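Possible galactose mutarotase (Streptomyces platensis subsp. rosaceus, PDB 4RNL) is of unknown function but belongs to the aldose 1-epimerase family and possibly interconverts the anomers of galactose. Local coordinates at residues A[76-81]-A[182-187]; A[196-201]-A[259-264]; A[243-248]-A[279-284]. One frame throughout, in Å; residues are numbered along the deposited sequence.

Contact 1. Residues A[76-81]-A[182-187]; sequences SYFGAL and HTYLNL
The imidazole of His182 has Tyr77 CB over one face, while Phe78 turns its ring edge to a face of the Tyr184 phenol. Both pairs are buried, within the galactose mutarotase-like beta-sandwich fold, where the loop before strand 81-82 meets strand 180-185. Tyr77 CB stands 3.8 Å from the centroid of the His182 ring, displaced toward the rim, in a CH-pi contact. The two rings themselves are nearly parallel but slid apart, so it is the methylene that covers the imidazole. CG of His182 is roughly anti to the backbone N (chi1 -155°), within van der Waals range of Tyr77 CB; chi2 then turns the ring face to that methylene.

Phe78 and Tyr184 form an offset edge-to-face pair with planes at 80° and centroids 5.2 Å apart; Phe78 CD1 comes within 3.5 Å of Tyr184 CE1. Ser76 CB covers a face of the Phe78 ring, over its centre, while the tyrosine meets the edge. In the plane of the Tyr184 ring, at its edge, lie Ser76 O and a water.

Tyr77 to Ala80 is a type II beta turn, with Gly79 at positive phi. At its last residue, His182 N donates to Ala80 O at 2.8 Å, and the water accepts from Tyr184 N (2.8 Å) and, weakly, from Gly79 N. His182 NE2 is hydrogen-bonded to O1 of a glycerol, probably from the crystallisation liquor but consistent with a pocket. With His113 and Glu308 beside it, His182 probably corresponds to part of the sugar-binding active site of galactose mutarotases. Ser76 OG pairs with His286 NE2. Its carbonyl is gripped separately: Tyr184 OH donates to Ser76 O at 2.6 Å, in the carbonyl plane and on a lone pair, with a C=O...O angle of 143°.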
# COMPACT_ATOMS: atom_id res chain seq x y z
N SER A 76 -4.37 -11.37 1.63
CA SER A 76 -4.77 -10.35 0.67
C SER A 76 -4.06 -9.03 0.94
O SER A 76 -4.07 -8.13 0.10
CB SER A 76 -6.28 -10.08 0.74
OG SER A 76 -7.02 -11.19 0.25
N TYR A 77 -3.47 -8.92 2.13
CA TYR A 77 -2.87 -7.68 2.60
C TYR A 77 -3.82 -6.47 2.54
O TYR A 77 -3.38 -5.36 2.28
CB TYR A 77 -1.58 -7.38 1.81
CG TYR A 77 -0.51 -8.41 2.04
CD1 TYR A 77 -0.48 -9.59 1.29
CD2 TYR A 77 0.45 -8.24 3.02
CE1 TYR A 77 0.50 -10.55 1.51
CE2 TYR A 77 1.43 -9.20 3.26
CZ TYR A 77 1.44 -10.35 2.50
OH TYR A 77 2.42 -11.31 2.72
N PHE A 78 -5.11 -6.70 2.78
CA PHE A 78 -6.07 -5.59 2.75
C PHE A 78 -5.62 -4.45 3.65
O PHE A 78 -5.31 -4.66 4.82
CB PHE A 78 -7.46 -6.07 3.20
CG PHE A 78 -8.19 -6.89 2.18
CD1 PHE A 78 -7.94 -6.72 0.82
CD2 PHE A 78 -9.13 -7.83 2.58
CE1 PHE A 78 -8.64 -7.47 -0.13
CE2 PHE A 78 -9.83 -8.58 1.64
CZ PHE A 78 -9.58 -8.41 0.29
N GLY A 79 -5.56 -3.24 3.09
CA GLY A 79 -5.25 -2.01 3.81
C GLY A 79 -3.89 -1.88 4.47
O GLY A 79 -3.63 -0.90 5.18
N ALA A 80 -2.99 -2.82 4.20
CA ALA A 80 -1.86 -3.04 5.10
C ALA A 80 -0.64 -2.15 4.89
O ALA A 80 -0.25 -1.87 3.75
CB ALA A 80 -1.45 -4.50 5.07
N LEU A 81 -0.04 -1.74 6.00
CA LEU A 81 1.32 -1.20 6.01
C LEU A 81 2.23 -2.40 5.72
O LEU A 81 2.24 -3.37 6.47
CB LEU A 81 1.61 -0.63 7.41
CG LEU A 81 2.85 0.22 7.73
CD1 LEU A 81 2.79 0.66 9.19
CD2 LEU A 81 4.13 -0.50 7.49
N HIS A 182 -0.95 -1.05 1.22
CA HIS A 182 -1.55 -1.98 0.27
C HIS A 182 -3.07 -1.84 0.23
O HIS A 182 -3.79 -2.82 0.05
CB HIS A 182 -1.15 -3.40 0.69
CG HIS A 182 -1.16 -4.40 -0.43
ND1 HIS A 182 -2.28 -4.70 -1.16
CD2 HIS A 182 -0.17 -5.19 -0.92
CE1 HIS A 182 -2.00 -5.62 -2.06
NE2 HIS A 182 -0.72 -5.95 -1.93
N THR A 183 -3.57 -0.62 0.41
CA THR A 183 -5.01 -0.36 0.28
C THR A 183 -5.50 -0.73 -1.14
O THR A 183 -4.84 -0.41 -2.13
CB THR A 183 -5.32 1.14 0.58
OG1 THR A 183 -5.26 1.37 2.00
CG2 THR A 183 -6.70 1.53 0.08
N TYR A 184 -6.62 -1.45 -1.22
CA TYR A 184 -7.31 -1.63 -2.50
C TYR A 184 -8.56 -0.76 -2.44
O TYR A 184 -9.28 -0.74 -1.42
CB TYR A 184 -7.84 -3.05 -2.69
CG TYR A 184 -6.91 -4.24 -2.63
CD1 TYR A 184 -6.26 -4.59 -1.44
CD2 TYR A 184 -6.75 -5.07 -3.73
CE1 TYR A 184 -5.45 -5.71 -1.37
CE2 TYR A 184 -5.95 -6.20 -3.67
CZ TYR A 184 -5.31 -6.51 -2.49
OH TYR A 184 -4.52 -7.63 -2.43
N LEU A 185 -8.87 -0.09 -3.55
CA LEU A 185 -10.02 0.79 -3.60
C LEU A 185 -11.01 0.38 -4.70
O LEU A 185 -10.62 -0.05 -5.79
CB LEU A 185 -9.58 2.24 -3.82
CG LEU A 185 -8.81 2.88 -2.67
CD1 LEU A 185 -8.16 4.17 -3.12
CD2 LEU A 185 -9.74 3.11 -1.47
N ASN A 186 -12.29 0.50 -4.38
CA ASN A 186 -13.33 0.51 -5.40
C ASN A 186 -14.09 1.82 -5.20
O ASN A 186 -14.80 1.98 -4.20
CB ASN A 186 -14.27 -0.70 -5.25
CG ASN A 186 -15.27 -0.81 -6.40
OD1 ASN A 186 -15.83 0.19 -6.85
ND2 ASN A 186 -15.52 -2.04 -6.86
N LEU A 187 -13.91 2.76 -6.12
CA LEU A 187 -14.46 4.12 -5.96
C LEU A 187 -15.99 4.14 -6.06
O LEU A 187 -16.62 5.14 -5.73
CB LEU A 187 -13.83 5.09 -6.96
CG LEU A 187 -12.31 5.24 -6.85
CD1 LEU A 187 -11.75 6.24 -7.85
CD2 LEU A 187 -11.94 5.64 -5.42
O HOH W 1 -7.66 -2.15 1.30

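Contact 2. Residues A[196-201]-A[259-264]; sequences AGHELR and AELYDP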
# COMPACT_ATOMS: atom_id res chain seq x y z
N ALA A 196 -13.03 -2.99 -12.58
CA ALA A 196 -12.28 -2.99 -13.85
C ALA A 196 -12.78 -1.90 -14.81
O ALA A 196 -12.09 -1.56 -15.78
CB ALA A 196 -12.33 -4.36 -14.52
N GLY A 197 -13.97 -1.36 -14.53
CA GLY A 197 -14.51 -0.25 -15.30
C GLY A 197 -13.95 1.11 -14.91
O GLY A 197 -14.19 2.10 -15.61
N HIS A 198 -13.21 1.17 -13.80
CA HIS A 198 -12.58 2.44 -13.40
C HIS A 198 -11.59 2.90 -14.46
O HIS A 198 -10.89 2.09 -15.07
CB HIS A 198 -11.79 2.30 -12.09
CG HIS A 198 -12.63 2.12 -10.87
ND1 HIS A 198 -13.94 1.68 -10.92
CD2 HIS A 198 -12.34 2.30 -9.56
CE1 HIS A 198 -14.42 1.61 -9.69
NE2 HIS A 198 -13.47 1.97 -8.85
N GLU A 199 -11.51 4.21 -14.65
CA GLU A 199 -10.55 4.78 -15.58
C GLU A 199 -9.29 5.17 -14.82
O GLU A 199 -9.36 5.82 -13.77
CB GLU A 199 -11.15 6.00 -16.28
CG GLU A 199 -12.35 5.64 -17.16
CD GLU A 199 -13.01 6.84 -17.81
OE1 GLU A 199 -12.78 7.98 -17.34
OE2 GLU A 199 -13.76 6.63 -18.79
N LEU A 200 -8.14 4.73 -15.34
CA LEU A 200 -6.86 5.00 -14.69
C LEU A 200 -5.96 5.74 -15.66
O LEU A 200 -5.87 5.37 -16.83
CB LEU A 200 -6.19 3.68 -14.29
CG LEU A 200 -4.79 3.79 -13.67
CD1 LEU A 200 -4.86 4.59 -12.38
CD2 LEU A 200 -4.19 2.42 -13.42
N ARG A 201 -5.32 6.79 -15.17
CA ARG A 201 -4.21 7.42 -15.88
C ARG A 201 -2.96 7.33 -15.01
O ARG A 201 -3.03 7.61 -13.81
CB ARG A 201 -4.52 8.90 -16.19
CG ARG A 201 -3.39 9.58 -16.97
CD ARG A 201 -3.68 11.06 -17.27
NE ARG A 201 -3.59 11.89 -16.07
CZ ARG A 201 -2.45 12.27 -15.50
NH1 ARG A 201 -1.28 11.91 -16.01
NH2 ARG A 201 -2.48 13.02 -14.40
N ALA A 259 -0.94 9.23 -10.39
CA ALA A 259 -2.05 8.38 -10.81
C ALA A 259 -3.36 9.09 -10.58
O ALA A 259 -3.54 9.76 -9.56
CB ALA A 259 -2.03 7.06 -10.06
N GLU A 260 -4.28 8.94 -11.52
CA GLU A 260 -5.65 9.44 -11.36
C GLU A 260 -6.60 8.31 -11.67
O GLU A 260 -6.58 7.77 -12.78
CB GLU A 260 -5.91 10.63 -12.30
CG GLU A 260 -5.10 11.88 -11.92
CD GLU A 260 -5.21 12.98 -12.95
OE1 GLU A 260 -5.61 12.69 -14.10
OE2 GLU A 260 -4.88 14.14 -12.62
N LEU A 261 -7.42 7.95 -10.69
CA LEU A 261 -8.38 6.87 -10.84
C LEU A 261 -9.78 7.47 -10.74
O LEU A 261 -10.01 8.40 -9.94
CB LEU A 261 -8.16 5.86 -9.71
CG LEU A 261 -8.98 4.58 -9.65
CD1 LEU A 261 -8.67 3.63 -10.81
CD2 LEU A 261 -8.71 3.89 -8.32
N TYR A 262 -10.70 6.98 -11.55
CA TYR A 262 -12.03 7.58 -11.62
C TYR A 262 -13.11 6.54 -11.88
O TYR A 262 -12.96 5.68 -12.74
CB TYR A 262 -12.06 8.66 -12.71
CG TYR A 262 -13.43 9.25 -12.97
CD1 TYR A 262 -14.09 9.97 -11.98
CD2 TYR A 262 -14.04 9.12 -14.20
CE1 TYR A 262 -15.35 10.52 -12.21
CE2 TYR A 262 -15.30 9.67 -14.45
CZ TYR A 262 -15.95 10.37 -13.44
OH TYR A 262 -17.20 10.93 -13.67
N ASP A 263 -14.21 6.63 -11.13
CA ASP A 263 -15.39 5.81 -11.40
C ASP A 263 -16.51 6.64 -12.02
O ASP A 263 -17.12 7.46 -11.32
CB ASP A 263 -15.93 5.16 -10.11
CG ASP A 263 -17.27 4.48 -10.32
OD1 ASP A 263 -17.47 3.87 -11.40
OD2 ASP A 263 -18.14 4.55 -9.41
N PRO A 264 -16.78 6.44 -13.31
CA PRO A 264 -17.83 7.23 -13.97
C PRO A 264 -19.21 7.11 -13.31
O PRO A 264 -20.02 8.03 -13.42
CB PRO A 264 -17.88 6.63 -15.38
CG PRO A 264 -16.48 6.14 -15.61
CD PRO A 264 -16.02 5.62 -14.27
O HOH W 2 -16.38 1.96 -12.67
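Arg201 and Glu260 lie side by side on one face of an antiparallel strand pair, joined by a salt bridge in which Arg201 NE reaches Glu260 OE1 at 2.9 Å. The oxygen sits at the edge of the guanidinium, in its plane, yet is met from above the carboxylate plane, 63° out of it; the two planes are 89° apart. A bend at chi3 (72°) turns NE off the extended arginine chain. An alanine in place of Arg201 would probably leave the Glu260 carboxylate without its charge partner across the strands and free to turn. On the same face Glu199 OE1 lies at the edge of the Tyr262 ring, 3.6 Å from CD2.

On the other face Leu261 CD1 packs on His198 CB at 3.6 Å and on Leu200 CD1 at 4.2 Å. Farther along the chain, Asp263 CB rests over a face of the His198 imidazole, 4.1 Å from its centroid, and a water links His198 ND1 with Asp263 OD1.

The backbone sets this register: Glu199 N to Tyr262 O measures 2.8 Å and Arg201 N to Glu260 O 2.9 Å, each bond matched by its reciprocal. Further out, Leu187 N is bonded to His198 NE2 and Ser266 OG to Asp263 OD2, while Arg343 makes a cation-pi contact with Tyr262. The chemistry thus divides the pair: Leu200 and Leu261 are buried toward the facing sheet, whereas Glu199, Arg201, Glu260 and Tyr262, all partly exposed, make a polar surface where one pair of opposite charges, Arg201 and Glu260, is matched across the strands.

Contact 3. Residues A[243-248]-A[279-284]; sequences HNFALD and LQLYTA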
# COMPACT_ATOMS: atom_id res chain seq x y z
N HIS A 243 1.75 -5.62 -11.78
CA HIS A 243 2.95 -5.09 -12.44
C HIS A 243 3.38 -3.77 -11.86
O HIS A 243 2.54 -2.95 -11.45
CB HIS A 243 2.67 -4.90 -13.93
CG HIS A 243 2.43 -6.18 -14.67
ND1 HIS A 243 1.22 -6.83 -14.65
CD2 HIS A 243 3.27 -6.94 -15.41
CE1 HIS A 243 1.31 -7.93 -15.37
NE2 HIS A 243 2.54 -8.02 -15.85
N ASN A 244 4.69 -3.56 -11.80
CA ASN A 244 5.27 -2.30 -11.38
C ASN A 244 5.45 -1.37 -12.57
O ASN A 244 5.95 -1.78 -13.62
CB ASN A 244 6.64 -2.55 -10.73
CG ASN A 244 7.39 -1.26 -10.41
OD1 ASN A 244 7.11 -0.59 -9.42
ND2 ASN A 244 8.37 -0.93 -11.25
N PHE A 245 5.03 -0.12 -12.40
CA PHE A 245 5.27 0.93 -13.38
C PHE A 245 6.42 1.83 -12.92
O PHE A 245 6.51 2.18 -11.74
CB PHE A 245 3.99 1.75 -13.60
CG PHE A 245 2.90 0.97 -14.28
CD1 PHE A 245 2.11 0.08 -13.56
CD2 PHE A 245 2.73 1.06 -15.66
CE1 PHE A 245 1.13 -0.67 -14.19
CE2 PHE A 245 1.74 0.32 -16.30
CZ PHE A 245 0.95 -0.55 -15.57
N ALA A 246 7.32 2.18 -13.84
CA ALA A 246 8.39 3.13 -13.56
C ALA A 246 7.84 4.54 -13.76
O ALA A 246 7.67 5.00 -14.89
CB ALA A 246 9.59 2.86 -14.48
N LEU A 247 7.55 5.22 -12.67
CA LEU A 247 6.95 6.54 -12.74
C LEU A 247 7.90 7.55 -13.35
O LEU A 247 9.09 7.56 -13.03
CB LEU A 247 6.54 6.99 -11.33
CG LEU A 247 5.58 6.01 -10.66
CD1 LEU A 247 5.26 6.45 -9.23
CD2 LEU A 247 4.31 5.90 -11.48
N ASP A 248 7.39 8.39 -14.24
CA ASP A 248 8.23 9.42 -14.85
C ASP A 248 8.81 10.34 -13.77
O ASP A 248 8.09 10.78 -12.87
CB ASP A 248 7.42 10.24 -15.87
CG ASP A 248 6.89 9.39 -17.02
OD1 ASP A 248 7.48 8.31 -17.29
OD2 ASP A 248 5.89 9.79 -17.65
N LEU A 279 5.16 2.18 -8.96
CA LEU A 279 3.79 1.93 -8.53
C LEU A 279 3.41 0.53 -8.96
O LEU A 279 3.49 0.19 -10.14
CB LEU A 279 2.85 2.97 -9.15
CG LEU A 279 1.35 2.89 -8.84
CD1 LEU A 279 0.73 4.28 -8.91
CD2 LEU A 279 0.64 2.01 -9.85
N GLN A 280 2.99 -0.29 -8.00
CA GLN A 280 2.48 -1.61 -8.33
C GLN A 280 0.98 -1.49 -8.56
O GLN A 280 0.26 -1.00 -7.70
CB GLN A 280 2.73 -2.59 -7.18
CG GLN A 280 2.49 -4.06 -7.53
CD GLN A 280 3.64 -4.66 -8.30
OE1 GLN A 280 4.72 -4.07 -8.39
NE2 GLN A 280 3.42 -5.84 -8.87
N LEU A 281 0.51 -1.93 -9.72
CA LEU A 281 -0.93 -1.97 -9.99
C LEU A 281 -1.34 -3.42 -9.83
O LEU A 281 -0.81 -4.28 -10.51
CB LEU A 281 -1.20 -1.49 -11.42
CG LEU A 281 -2.63 -1.67 -11.94
CD1 LEU A 281 -3.60 -0.95 -11.03
CD2 LEU A 281 -2.75 -1.15 -13.37
N TYR A 282 -2.25 -3.70 -8.91
CA TYR A 282 -2.70 -5.08 -8.71
C TYR A 282 -4.21 -5.13 -8.70
O TYR A 282 -4.86 -4.42 -7.94
CB TYR A 282 -2.12 -5.67 -7.41
CG TYR A 282 -2.61 -7.08 -7.17
CD1 TYR A 282 -2.50 -8.06 -8.15
CD2 TYR A 282 -3.21 -7.43 -5.96
CE1 TYR A 282 -2.97 -9.35 -7.94
CE2 TYR A 282 -3.67 -8.71 -5.73
CZ TYR A 282 -3.55 -9.67 -6.72
OH TYR A 282 -4.01 -10.94 -6.49
N THR A 283 -4.77 -5.96 -9.57
CA THR A 283 -6.22 -5.99 -9.75
C THR A 283 -6.93 -7.09 -8.97
O THR A 283 -8.04 -7.46 -9.32
CB THR A 283 -6.60 -6.08 -11.24
OG1 THR A 283 -5.88 -7.17 -11.85
CG2 THR A 283 -6.22 -4.79 -11.95
N ALA A 284 -6.31 -7.61 -7.91
CA ALA A 284 -6.99 -8.50 -6.96
C ALA A 284 -7.57 -9.75 -7.59
O ALA A 284 -8.69 -10.17 -7.28
CB ALA A 284 -8.09 -7.74 -6.19
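Phe245 meets Leu281 with the edge of its ring, CE1 lying 3.7 Å from Leu281 CB, and the two side chains run at a slant to each other. The same ring edge holds the carbonyl oxygen of Leu279 in its plane, 3.7 Å from Phe245 CD1. Phe245 CG is anti to its carbonyl carbon, which puts CG beside the backbone N; chi2 (80°) then turns the ring so that its edge meets Leu279 O. That oxygen accepts from Phe245 N at 2.8 Å, takes a CA-H...O contact from Asn244 CA and borders the phenyl. Leu247 extends the apolar patch, its CD2 resting 4.0 Å from Leu279 CB.

The opposite face of the strand pair is polar. Asn244 and Gln280 form a non-hydrogen-bonded pair, and a bend at chi2 (79°) puts Gln280 CD over His243 of the neighbouring strand; Gln280 OE1 lies 3.4 Å from Asn244 CB. The two amides do not bond to each other; instead Gln310 NE2 is hydrogen-bonded to both Asn244 OD1 and Gln280 OE1. Asn244 ND2 pairs with Thr208 OG1 and Gln280 NE2 with Asp242 OD1, so outside partners fix both amides.

Four backbone bonds hold the strands together, two at the His243-Leu281 pair and two at Phe245-Leu279; the longest, His243 N to Leu281 O, is 3.2 Å. The segment axes run antiparallel at 144°, showing marked twist. Within the seven-stranded sheet, strand 242-246 is flanked on its other side by 206-208, and 278-282 by 305-310. Leu279 and Leu281 touch Leu307 there, and with Phe245 and Leu247 they pack against strands 199-202 and 256-262 of the facing sheet.

Contacts 1 and 3 both reach one sheet, while contact 2 lies in the nine-stranded sheet packed against it. Centres lie about 14 Å apart for contacts 1 and 3 and for 2 and 3, and about 16 Å for 1 and 2. Leu200 CD2 and Leu281 CD2, 3.9 Å apart, join contact 2 to contact 3 across the sandwich interior. Leu187 N and His198 NE2, a probable hydrogen bond at 2.9 Å, tie contact 1 to contact 2, and Tyr184 OH approaches Tyr282 CE2 to 3.6 Å. The nearest side-chain atoms of His182 and Gln280 lie about 3 Å and about 4 Å from glycerol, probably from the crystallisation liquor, consistent with both bordering the probable sugar pocket.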